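Side-chain contacts in 4-alpha-glucanotransferase (PDB 1TZ7), which belongs to the amylomaltase (D-enzyme) family and is built on an eight-stranded parallel beta/alpha barrel enlarged by long insertions, many of them helical: residues S32-Y37 / G43-R48; P93-E98 / F206-K211; E129-N134 / H198-F203. All coordinates share one frame; numbering follows the deposited sequence.

Contact 1. Residues S32-Y37 / G43-R48; sequences SLPSPY and GKEAYR
Leu33, Pro34 and Ser35 form one side of this contact, and the first turn of helix 44-56 forms the other through Glu45 and Ala46. The apolar part belongs to Leu33. Its CD2 methyl lies against Ala46, 3.9 Å from Ala46 CB and 3.8 Å from Ala46 CA. Its CD1 rests near the backbone, 4.0 Å from Glu45 O. Leu33 thus packs on both the backbone and the alanine methyl of the first turn.

The second group joins the carbon chain of Glu45 to the loop. Glu45 CB is 3.6 Å from Ser35 OG, and Glu45 CG is 3.7 Å from Pro34 O. The Glu45 chain bends at CB-CG (chi2 -53°). It crosses the Pro34 ring at about a right angle, with Glu45 OE1 near Pro34 CG. Pro34 is the centre of an inverse gamma turn, closed by a weak bond from Ser35 N to Leu33 O.

Polar links run through a water. It lies 2.9 Å from Ser35 OG and accepts a hydrogen bond from Glu45 N at 3.1 Å. This N-H is in the first helical turn, where no earlier turn of the helix supplies an acceptor, and it is given to the water instead. Ser35 OG is also bonded to Asp41 N.

The charge contact stays within the helix. Glu45 OE2 is 2.9 Å from Arg48 NH2, well out of the guanidinium plane, so only the charges pair. Glu45 OE1 lies over one face of the same group.

Gly43 is the N-cap residue, and its N bonds to Asp41 OD1. The loop follows barrel strand 23-27 and leads into helix 44-56. Helix 192-218 packs beside this helix, with Leu212 touching Ala46 and Tyr47.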
loop_
_atom_site.group_PDB
_atom_site.type_symbol
_atom_site.label_atom_id
_atom_site.label_comp_id
_atom_site.label_asym_id
_atom_site.label_seq_id
_atom_site.Cartn_x
_atom_site.Cartn_y
_atom_site.Cartn_z
ATOM N N SER A 32 5.538 4.762 9.597
ATOM C CA SER A 32 5.329 6.032 10.298
ATOM C C SER A 32 5.182 5.856 11.819
ATOM O O SER A 32 5.233 6.833 12.566
ATOM C CB SER A 32 4.097 6.750 9.739
ATOM O OG SER A 32 4.266 7.046 8.369
ATOM N N LEU A 33 5.006 4.613 12.267
ATOM C CA LEU A 33 4.974 4.301 13.712
ATOM C C LEU A 33 6.282 4.749 14.370
ATOM O O LEU A 33 7.351 4.629 13.771
ATOM C CB LEU A 33 4.802 2.791 13.929
ATOM C CG LEU A 33 3.420 2.147 14.185
ATOM C CD1 LEU A 33 2.242 3.075 14.340
ATOM C CD2 LEU A 33 3.122 0.921 13.313
ATOM N N PRO A 34 6.198 5.264 15.605
ATOM C CA PRO A 34 7.376 5.789 16.313
ATOM C C PRO A 34 8.212 4.706 17.033
ATOM O O PRO A 34 8.533 4.860 18.212
ATOM C CB PRO A 34 6.759 6.753 17.329
ATOM C CG PRO A 34 5.421 6.155 17.652
ATOM C CD PRO A 34 4.965 5.407 16.405
ATOM N N SER A 35 8.566 3.643 16.321
ATOM C CA SER A 35 9.375 2.573 16.893
ATOM C C SER A 35 10.837 3.011 17.009
ATOM O O SER A 35 11.278 3.903 16.290
ATOM C CB SER A 35 9.273 1.315 16.035
ATOM O OG SER A 35 7.919 0.944 15.836
ATOM N N PRO A 36 11.585 2.382 17.920
ATOM C CA PRO A 36 12.888 2.902 18.338
ATOM C C PRO A 36 14.064 2.534 17.416
ATOM O O PRO A 36 15.186 2.910 17.727
ATOM C CB PRO A 36 13.091 2.266 19.735
ATOM C CG PRO A 36 11.890 1.317 19.942
ATOM C CD PRO A 36 11.240 1.142 18.627
ATOM N N TYR A 37 13.815 1.819 16.313
ATOM C CA TYR A 37 14.922 1.254 15.514
ATOM C C TYR A 37 15.003 1.839 14.092
ATOM O O TYR A 37 15.341 1.136 13.134
ATOM C CB TYR A 37 14.821 -0.270 15.482
ATOM C CG TYR A 37 14.870 -0.875 16.860
ATOM C CD1 TYR A 37 16.047 -0.865 17.598
ATOM C CD2 TYR A 37 13.736 -1.431 17.440
ATOM C CE1 TYR A 37 16.101 -1.406 18.868
ATOM C CE2 TYR A 37 13.777 -1.975 18.712
ATOM C CZ TYR A 37 14.967 -1.959 19.423
ATOM O OH TYR A 37 15.020 -2.497 20.689
ATOM N N GLY A 43 5.882 -4.245 15.988
ATOM C CA GLY A 43 6.048 -4.538 17.400
ATOM C C GLY A 43 5.267 -3.592 18.295
ATOM O O GLY A 43 4.192 -3.119 17.931
ATOM N N LYS A 44 5.829 -3.319 19.467
ATOM C CA LYS A 44 5.122 -2.640 20.562
ATOM C C LYS A 44 4.274 -1.439 20.096
ATOM O O LYS A 44 3.140 -1.271 20.532
ATOM C CB LYS A 44 6.144 -2.183 21.612
ATOM C CG LYS A 44 5.574 -1.344 22.742
ATOM C CD LYS A 44 6.563 -1.272 23.927
ATOM C CE LYS A 44 6.634 0.131 24.539
ATOM N NZ LYS A 44 5.671 0.305 25.665
ATOM N N GLU A 45 4.834 -0.614 19.220
ATOM C CA GLU A 45 4.195 0.651 18.841
ATOM C C GLU A 45 3.012 0.439 17.903
ATOM O O GLU A 45 2.092 1.254 17.862
ATOM C CB GLU A 45 5.212 1.589 18.190
ATOM C CG GLU A 45 6.246 2.139 19.155
ATOM C CD GLU A 45 5.619 2.799 20.363
ATOM O OE1 GLU A 45 4.590 3.491 20.198
ATOM O OE2 GLU A 45 6.150 2.628 21.479
ATOM N N ALA A 46 3.046 -0.649 17.142
ATOM C CA ALA A 46 1.895 -1.062 16.351
ATOM C C ALA A 46 0.727 -1.439 17.261
ATOM O O ALA A 46 -0.414 -1.073 16.999
ATOM C CB ALA A 46 2.263 -2.227 15.452
ATOM N N TYR A 47 1.028 -2.167 18.335
ATOM C CA TYR A 47 0.004 -2.584 19.298
ATOM C C TYR A 47 -0.540 -1.395 20.086
ATOM O O TYR A 47 -1.732 -1.327 20.367
ATOM C CB TYR A 47 0.572 -3.634 20.251
ATOM C CG TYR A 47 0.791 -4.966 19.590
ATOM C CD1 TYR A 47 -0.213 -5.925 19.568
ATOM C CD2 TYR A 47 1.999 -5.266 18.971
ATOM C CE1 TYR A 47 -0.015 -7.153 18.953
ATOM C CE2 TYR A 47 2.208 -6.489 18.354
ATOM C CZ TYR A 47 1.203 -7.425 18.347
ATOM O OH TYR A 47 1.408 -8.633 17.738
ATOM N N ARG A 48 0.340 -0.458 20.433
ATOM C CA ARG A 48 -0.069 0.768 21.121
ATOM C C ARG A 48 -1.011 1.594 20.248
ATOM O O ARG A 48 -1.934 2.224 20.751
ATOM C CB ARG A 48 1.158 1.601 21.495
ATOM C CG ARG A 48 0.832 2.914 22.228
ATOM C CD ARG A 48 1.171 2.902 23.719
ATOM N NE ARG A 48 2.599 2.681 23.961
ATOM C CZ ARG A 48 3.550 3.599 23.771
ATOM N NH1 ARG A 48 3.237 4.817 23.333
ATOM N NH2 ARG A 48 4.818 3.296 24.020
HETATM O O HOH W 1 7.536 -1.038 17.850
#

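Contact 2. Residues P93-E98 / F206-K211; sequences PEELLE and FKQWEK
Glu95 of the short helix 94-98 meets Gln208 and Lys211 of helix 192-218 in a polar helix-to-helix contact. Both helices lie in the long, largely helical connection between strands 60-62 and 222-227 of the beta/alpha barrel; helix 192-218 leads into the second of these. Each oxygen of the Glu95 carboxylate has its own partner.

OE2 accepts a hydrogen bond from Gln208 NE2 at 2.7 Å, with an N-H...O angle of 161°. The oxygen is approached on its anti side, and the donor lies 33° out of the carboxylate plane. OE2 lies nearly in the amide plane of Gln208. OE1 faces Lys211 NZ at 3.3 Å, a salt bridge with a weak hydrogen bond. Lys211 reaches it by bending near its end.

Glu95 has CG anti to the backbone N (chi1 -155°), and its chain is extended beyond CG. This carries the acid across to the second helix. The Gln208 chain is also extended, and the two chains lie side by side, pointing opposite ways.

The rest of the buried amide is satisfied too. Gln208 OE1 accepts from Asp92 N, and NE2 has a further hydrogen bond to a residue flanking the two segments. Asp92 OD1 in turn accepts from Glu94 N. Gln208 therefore ties both helix 94-98 and the residue before Pro93 to helix 192-218. The fit is close, for Glu95 OE2 is also 3.1 Å from Gln208 CG.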
loop_
_atom_site.group_PDB
_atom_site.type_symbol
_atom_site.label_atom_id
_atom_site.label_comp_id
_atom_site.label_asym_id
_atom_site.label_seq_id
_atom_site.Cartn_x
_atom_site.Cartn_y
_atom_site.Cartn_z
ATOM N N PRO A 93 12.652 -6.153 15.745
ATOM C CA PRO A 93 13.850 -6.915 16.120
ATOM C C PRO A 93 13.846 -7.368 17.585
ATOM O O PRO A 93 14.653 -8.219 17.961
ATOM C CB PRO A 93 14.992 -5.920 15.867
ATOM C CG PRO A 93 14.370 -4.573 15.997
ATOM C CD PRO A 93 12.936 -4.713 15.594
ATOM N N GLU A 94 12.952 -6.802 18.395
ATOM C CA GLU A 94 12.866 -7.168 19.812
ATOM C C GLU A 94 12.265 -8.569 20.006
ATOM O O GLU A 94 12.476 -9.197 21.041
ATOM C CB GLU A 94 12.051 -6.128 20.593
ATOM C CG GLU A 94 12.875 -4.935 21.064
ATOM C CD GLU A 94 12.037 -3.871 21.753
ATOM O OE1 GLU A 94 12.549 -2.748 21.952
ATOM O OE2 GLU A 94 10.872 -4.157 22.097
ATOM N N GLU A 95 11.521 -9.053 19.008
ATOM C CA GLU A 95 11.041 -10.440 19.020
ATOM C C GLU A 95 12.193 -11.414 18.825
ATOM O O GLU A 95 12.191 -12.510 19.385
ATOM C CB GLU A 95 9.978 -10.667 17.936
ATOM C CG GLU A 95 9.024 -11.821 18.257
ATOM C CD GLU A 95 8.373 -12.432 17.019
ATOM O OE1 GLU A 95 7.479 -13.287 17.186
ATOM O OE2 GLU A 95 8.752 -12.064 15.888
ATOM N N LEU A 96 13.179 -11.010 18.027
ATOM C CA LEU A 96 14.388 -11.812 17.840
ATOM C C LEU A 96 15.177 -11.925 19.153
ATOM O O LEU A 96 15.808 -12.943 19.416
ATOM C CB LEU A 96 15.278 -11.203 16.745
ATOM C CG LEU A 96 14.626 -11.008 15.365
ATOM C CD1 LEU A 96 15.522 -10.171 14.469
ATOM C CD2 LEU A 96 14.322 -12.346 14.716
ATOM N N LEU A 97 15.129 -10.870 19.967
ATOM C CA LEU A 97 15.775 -10.875 21.288
ATOM C C LEU A 97 15.026 -11.797 22.254
ATOM O O LEU A 97 15.638 -12.479 23.073
ATOM C CB LEU A 97 15.829 -9.442 21.859
ATOM C CG LEU A 97 16.655 -9.182 23.143
ATOM C CD1 LEU A 97 15.795 -9.337 24.395
ATOM C CD2 LEU A 97 17.889 -10.070 23.223
ATOM N N GLU A 98 13.700 -11.812 22.146
ATOM C CA GLU A 98 12.860 -12.618 23.037
ATOM C C GLU A 98 13.014 -14.113 22.744
ATOM O O GLU A 98 12.865 -14.943 23.636
ATOM C CB GLU A 98 11.385 -12.212 22.895
ATOM C CG GLU A 98 10.692 -11.904 24.216
ATOM C CD GLU A 98 10.152 -10.489 24.271
ATOM O OE1 GLU A 98 10.818 -9.620 24.873
ATOM O OE2 GLU A 98 9.061 -10.245 23.711
ATOM N N PHE A 206 5.597 -12.551 8.420
ATOM C CA PHE A 206 4.203 -12.945 8.308
ATOM C C PHE A 206 3.653 -13.425 9.653
ATOM O O PHE A 206 2.468 -13.278 9.932
ATOM C CB PHE A 206 4.039 -14.039 7.241
ATOM C CG PHE A 206 3.816 -13.500 5.847
ATOM C CD1 PHE A 206 4.893 -13.085 5.063
ATOM C CD2 PHE A 206 2.536 -13.402 5.322
ATOM C CE1 PHE A 206 4.688 -12.584 3.781
ATOM C CE2 PHE A 206 2.330 -12.904 4.041
ATOM C CZ PHE A 206 3.409 -12.494 3.273
ATOM N N LYS A 207 4.523 -13.990 10.480
ATOM C CA LYS A 207 4.138 -14.398 11.831
ATOM C C LYS A 207 3.899 -13.175 12.727
ATOM O O LYS A 207 2.998 -13.176 13.557
ATOM C CB LYS A 207 5.211 -15.309 12.449
ATOM C CG LYS A 207 4.780 -16.778 12.592
ATOM C CD LYS A 207 4.338 -17.383 11.243
ATOM C CE LYS A 207 3.028 -18.169 11.373
ATOM N NZ LYS A 207 3.249 -19.639 11.330
ATOM N N GLN A 208 4.708 -12.135 12.546
ATOM C CA GLN A 208 4.518 -10.897 13.284
ATOM C C GLN A 208 3.235 -10.172 12.834
ATOM O O GLN A 208 2.531 -9.584 13.650
ATOM C CB GLN A 208 5.733 -9.986 13.127
ATOM C CG GLN A 208 6.946 -10.433 13.955
ATOM C CD GLN A 208 8.038 -9.376 14.022
ATOM O OE1 GLN A 208 7.896 -8.294 13.462
ATOM N NE2 GLN A 208 9.126 -9.692 14.709
ATOM N N TRP A 209 2.933 -10.227 11.542
ATOM C CA TRP A 209 1.715 -9.618 11.041
ATOM C C TRP A 209 0.473 -10.403 11.476
ATOM O O TRP A 209 -0.561 -9.818 11.770
ATOM C CB TRP A 209 1.730 -9.491 9.524
ATOM C CG TRP A 209 0.512 -8.814 9.034
ATOM C CD1 TRP A 209 -0.631 -9.407 8.573
ATOM C CD2 TRP A 209 0.273 -7.406 8.998
ATOM N NE1 TRP A 209 -1.555 -8.451 8.235
ATOM C CE2 TRP A 209 -1.024 -7.212 8.485
ATOM C CE3 TRP A 209 1.034 -6.276 9.336
ATOM C CZ2 TRP A 209 -1.578 -5.944 8.306
ATOM C CZ3 TRP A 209 0.481 -5.020 9.158
ATOM C CH2 TRP A 209 -0.807 -4.863 8.648
ATOM N N GLU A 210 0.590 -11.726 11.499
ATOM C CA GLU A 210 -0.501 -12.594 11.937
ATOM C C GLU A 210 -0.894 -12.258 13.373
ATOM O O GLU A 210 -2.075 -12.178 13.697
ATOM C CB GLU A 210 -0.077 -14.067 11.835
ATOM C CG GLU A 210 -1.116 -15.063 12.336
ATOM C CD GLU A 210 -0.656 -16.506 12.199
ATOM O OE1 GLU A 210 0.257 -16.916 12.945
ATOM O OE2 GLU A 210 -1.206 -17.229 11.345
ATOM N N LYS A 211 0.109 -12.052 14.222
ATOM C CA LYS A 211 -0.113 -11.711 15.625
ATOM C C LYS A 211 -0.761 -10.330 15.762
ATOM O O LYS A 211 -1.662 -10.139 16.569
ATOM C CB LYS A 211 1.220 -11.738 16.390
ATOM C CG LYS A 211 1.083 -12.025 17.874
ATOM C CD LYS A 211 2.447 -11.992 18.582
ATOM C CE LYS A 211 3.194 -13.322 18.441
ATOM N NZ LYS A 211 4.141 -13.315 17.291
#

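Contact 3. Residues E129-N134 / H198-F203; sequences EKAFKN and HVFVQF
Phe132 and Phe200 pair across two helices, the end of helix 117-133 and the first half of helix 192-218. Both helices lie in the connection between strands 60-62 and 222-227 of the beta/alpha barrel, and helix 192-218 is the last helix before strand 222-227. This contact is apolar and buried.

The aromatic pair comes first. The ring centroids are 5.4 Å apart and the planes are inclined at 47°, so the rings meet obliquely. The Phe132 ring presents CD1, which is 3.6 Å from Phe200 CG and 3.7 Å from Phe200 CB. CD1 of Phe132 thus comes obliquely to the root of the Phe200 ring. Both side chains have CG anti to the backbone N (chi1 -178° for Phe132, 165° for Phe200). Each ring reaches back toward the helix that carries the other.

The second group is the packing of the Phe200 ring on the backbone side of helix 117-133. Phe132 CA lies over one face of this ring, offset toward the rim. Phe132 CB is 3.9 Å from Phe200 CD2. The outer end of the ring reaches past Phe132 to Ala131.

Further contacts fix the setting. Phe135 meets the Phe200 ring with its own ring, while in helix 138-147 Leu141 touches Phe200 and Phe138 packs on Phe132, so the aromatic pair is part of a hydrophobic cluster among three helices. Helices 117-133 and 192-218 are also joined by a salt bridge from Glu129 to Arg194.

At the far tip of Phe200, CZ meets Ala131 CB at 4.0 Å, with the methyl at the ring edge and near its plane.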
loop_
_atom_site.group_PDB
_atom_site.type_symbol
_atom_site.label_atom_id
_atom_site.label_comp_id
_atom_site.label_asym_id
_atom_site.label_seq_id
_atom_site.Cartn_x
_atom_site.Cartn_y
_atom_site.Cartn_z
ATOM N N GLU A 129 20.319 -11.815 9.664
ATOM C CA GLU A 129 21.385 -12.744 9.289
ATOM C C GLU A 129 21.897 -13.462 10.524
ATOM O O GLU A 129 22.166 -14.659 10.491
ATOM C CB GLU A 129 22.536 -11.994 8.605
ATOM C CG GLU A 129 22.251 -11.595 7.163
ATOM C CD GLU A 129 22.421 -12.742 6.188
ATOM O OE1 GLU A 129 22.834 -13.839 6.618
ATOM O OE2 GLU A 129 22.140 -12.547 4.990
ATOM N N LYS A 130 22.022 -12.714 11.618
ATOM C CA LYS A 130 22.511 -13.255 12.881
ATOM C C LYS A 130 21.472 -14.182 13.510
ATOM O O LYS A 130 21.816 -15.205 14.100
ATOM C CB LYS A 130 22.843 -12.109 13.847
ATOM C CG LYS A 130 23.659 -12.527 15.057
ATOM C CD LYS A 130 24.337 -11.319 15.721
ATOM C CE LYS A 130 25.625 -10.916 14.991
ATOM N NZ LYS A 130 26.796 -10.834 15.917
ATOM N N ALA A 131 20.200 -13.818 13.371
ATOM C CA ALA A 131 19.104 -14.610 13.929
ATOM C C ALA A 131 18.967 -15.943 13.198
ATOM O O ALA A 131 18.660 -16.965 13.808
ATOM C CB ALA A 131 17.794 -13.828 13.850
ATOM N N PHE A 132 19.201 -15.920 11.889
ATOM C CA PHE A 132 19.097 -17.121 11.067
ATOM C C PHE A 132 20.171 -18.152 11.442
ATOM O O PHE A 132 19.944 -19.355 11.333
ATOM C CB PHE A 132 19.220 -16.757 9.586
ATOM C CG PHE A 132 19.068 -17.930 8.660
ATOM C CD1 PHE A 132 17.879 -18.644 8.613
ATOM C CD2 PHE A 132 20.116 -18.323 7.834
ATOM C CE1 PHE A 132 17.738 -19.723 7.762
ATOM C CE2 PHE A 132 19.975 -19.401 6.982
ATOM C CZ PHE A 132 18.786 -20.102 6.946
ATOM N N LYS A 133 21.338 -17.668 11.879
ATOM C CA LYS A 133 22.428 -18.552 12.321
ATOM C C LYS A 133 22.048 -19.292 13.601
ATOM O O LYS A 133 22.312 -20.487 13.737
ATOM C CB LYS A 133 23.710 -17.749 12.559
ATOM C CG LYS A 133 24.288 -17.107 11.307
ATOM C CD LYS A 133 25.751 -16.694 11.512
ATOM C CE LYS A 133 26.552 -16.819 10.228
ATOM N NZ LYS A 133 26.192 -15.763 9.241
ATOM N N ASN A 134 21.427 -18.574 14.536
ATOM C CA ASN A 134 21.033 -19.153 15.823
ATOM C C ASN A 134 19.648 -19.796 15.751
ATOM O O ASN A 134 18.932 -19.864 16.750
ATOM C CB ASN A 134 21.048 -18.078 16.910
ATOM C CG ASN A 134 22.410 -17.451 17.088
ATOM O OD1 ASN A 134 22.604 -16.270 16.807
ATOM N ND2 ASN A 134 23.365 -18.240 17.557
ATOM N N HIS A 198 15.905 -16.582 3.077
ATOM C CA HIS A 198 14.903 -15.669 2.549
ATOM C C HIS A 198 13.484 -16.102 2.878
ATOM O O HIS A 198 12.600 -15.263 3.021
ATOM C CB HIS A 198 15.095 -15.482 1.051
ATOM C CG HIS A 198 16.313 -14.694 0.717
ATOM N ND1 HIS A 198 16.503 -13.406 1.165
ATOM C CD2 HIS A 198 17.428 -15.020 0.021
ATOM C CE1 HIS A 198 17.673 -12.963 0.745
ATOM N NE2 HIS A 198 18.254 -13.923 0.048
ATOM N N VAL A 199 13.259 -17.408 3.019
ATOM C CA VAL A 199 11.962 -17.880 3.524
ATOM C C VAL A 199 11.847 -17.585 5.023
ATOM O O VAL A 199 10.785 -17.235 5.506
ATOM C CB VAL A 199 11.702 -19.426 3.243
ATOM C CG1 VAL A 199 12.408 -19.883 1.979
ATOM C CG2 VAL A 199 12.102 -20.271 4.425
ATOM N N PHE A 200 12.967 -17.712 5.741
ATOM C CA PHE A 200 13.017 -17.388 7.174
ATOM C C PHE A 200 12.645 -15.928 7.425
ATOM O O PHE A 200 11.922 -15.623 8.365
ATOM C CB PHE A 200 14.418 -17.674 7.743
ATOM C CG PHE A 200 14.672 -17.038 9.091
ATOM C CD1 PHE A 200 14.175 -17.615 10.252
ATOM C CD2 PHE A 200 15.410 -15.861 9.194
ATOM C CE1 PHE A 200 14.408 -17.030 11.494
ATOM C CE2 PHE A 200 15.643 -15.275 10.432
ATOM C CZ PHE A 200 15.142 -15.861 11.580
ATOM N N VAL A 201 13.145 -15.031 6.578
ATOM C CA VAL A 201 12.825 -13.607 6.695
ATOM C C VAL A 201 11.321 -13.374 6.482
ATOM O O VAL A 201 10.692 -12.618 7.217
ATOM C CB VAL A 201 13.640 -12.751 5.672
ATOM C CG1 VAL A 201 13.092 -11.330 5.593
ATOM C CG2 VAL A 201 15.110 -12.730 6.053
ATOM N N GLN A 202 10.758 -14.037 5.478
ATOM C CA GLN A 202 9.327 -13.944 5.204
ATOM C C GLN A 202 8.505 -14.581 6.326
ATOM O O GLN A 202 7.457 -14.073 6.698
ATOM C CB GLN A 202 8.999 -14.614 3.871
ATOM C CG GLN A 202 9.508 -13.852 2.663
ATOM C CD GLN A 202 9.068 -12.411 2.668
ATOM O OE1 GLN A 202 7.879 -12.128 2.671
ATOM N NE2 GLN A 202 10.025 -11.495 2.680
ATOM N N PHE A 203 8.995 -15.695 6.852
ATOM C CA PHE A 203 8.376 -16.355 8.003
ATOM C C PHE A 203 8.247 -15.374 9.179
ATOM O O PHE A 203 7.164 -15.200 9.742
ATOM C CB PHE A 203 9.217 -17.570 8.414
ATOM C CG PHE A 203 8.774 -18.220 9.703
ATOM C CD1 PHE A 203 9.512 -18.054 10.873
ATOM C CD2 PHE A 203 7.636 -19.012 9.744
ATOM C CE1 PHE A 203 9.112 -18.662 12.061
ATOM C CE2 PHE A 203 7.233 -19.622 10.937
ATOM C CZ PHE A 203 7.973 -19.442 12.089
#

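In the fold
Helix 192-218 joins the three contacts. Contacts 2 and 3 both use it directly, and contact 1 packs on it through Ala46 and Tyr47. The centres of contacts 1 and 2 are 12 Å apart. They touch where Tyr37 OH is 2.8 Å from Glu94 OE1, a probable hydrogen bond, and where Tyr37 packs on Pro93. Contacts 2 and 3 are also 12 Å apart between centres. Leu96 CD2 bridges them, 3.9 Å from Ala131 CB. Contacts 1 and 3 do not touch, with centres 21 Å apart and nearest atoms about 12 Å apart. The centres lie 18, 21 and 24 Å from the chain's centre, in order.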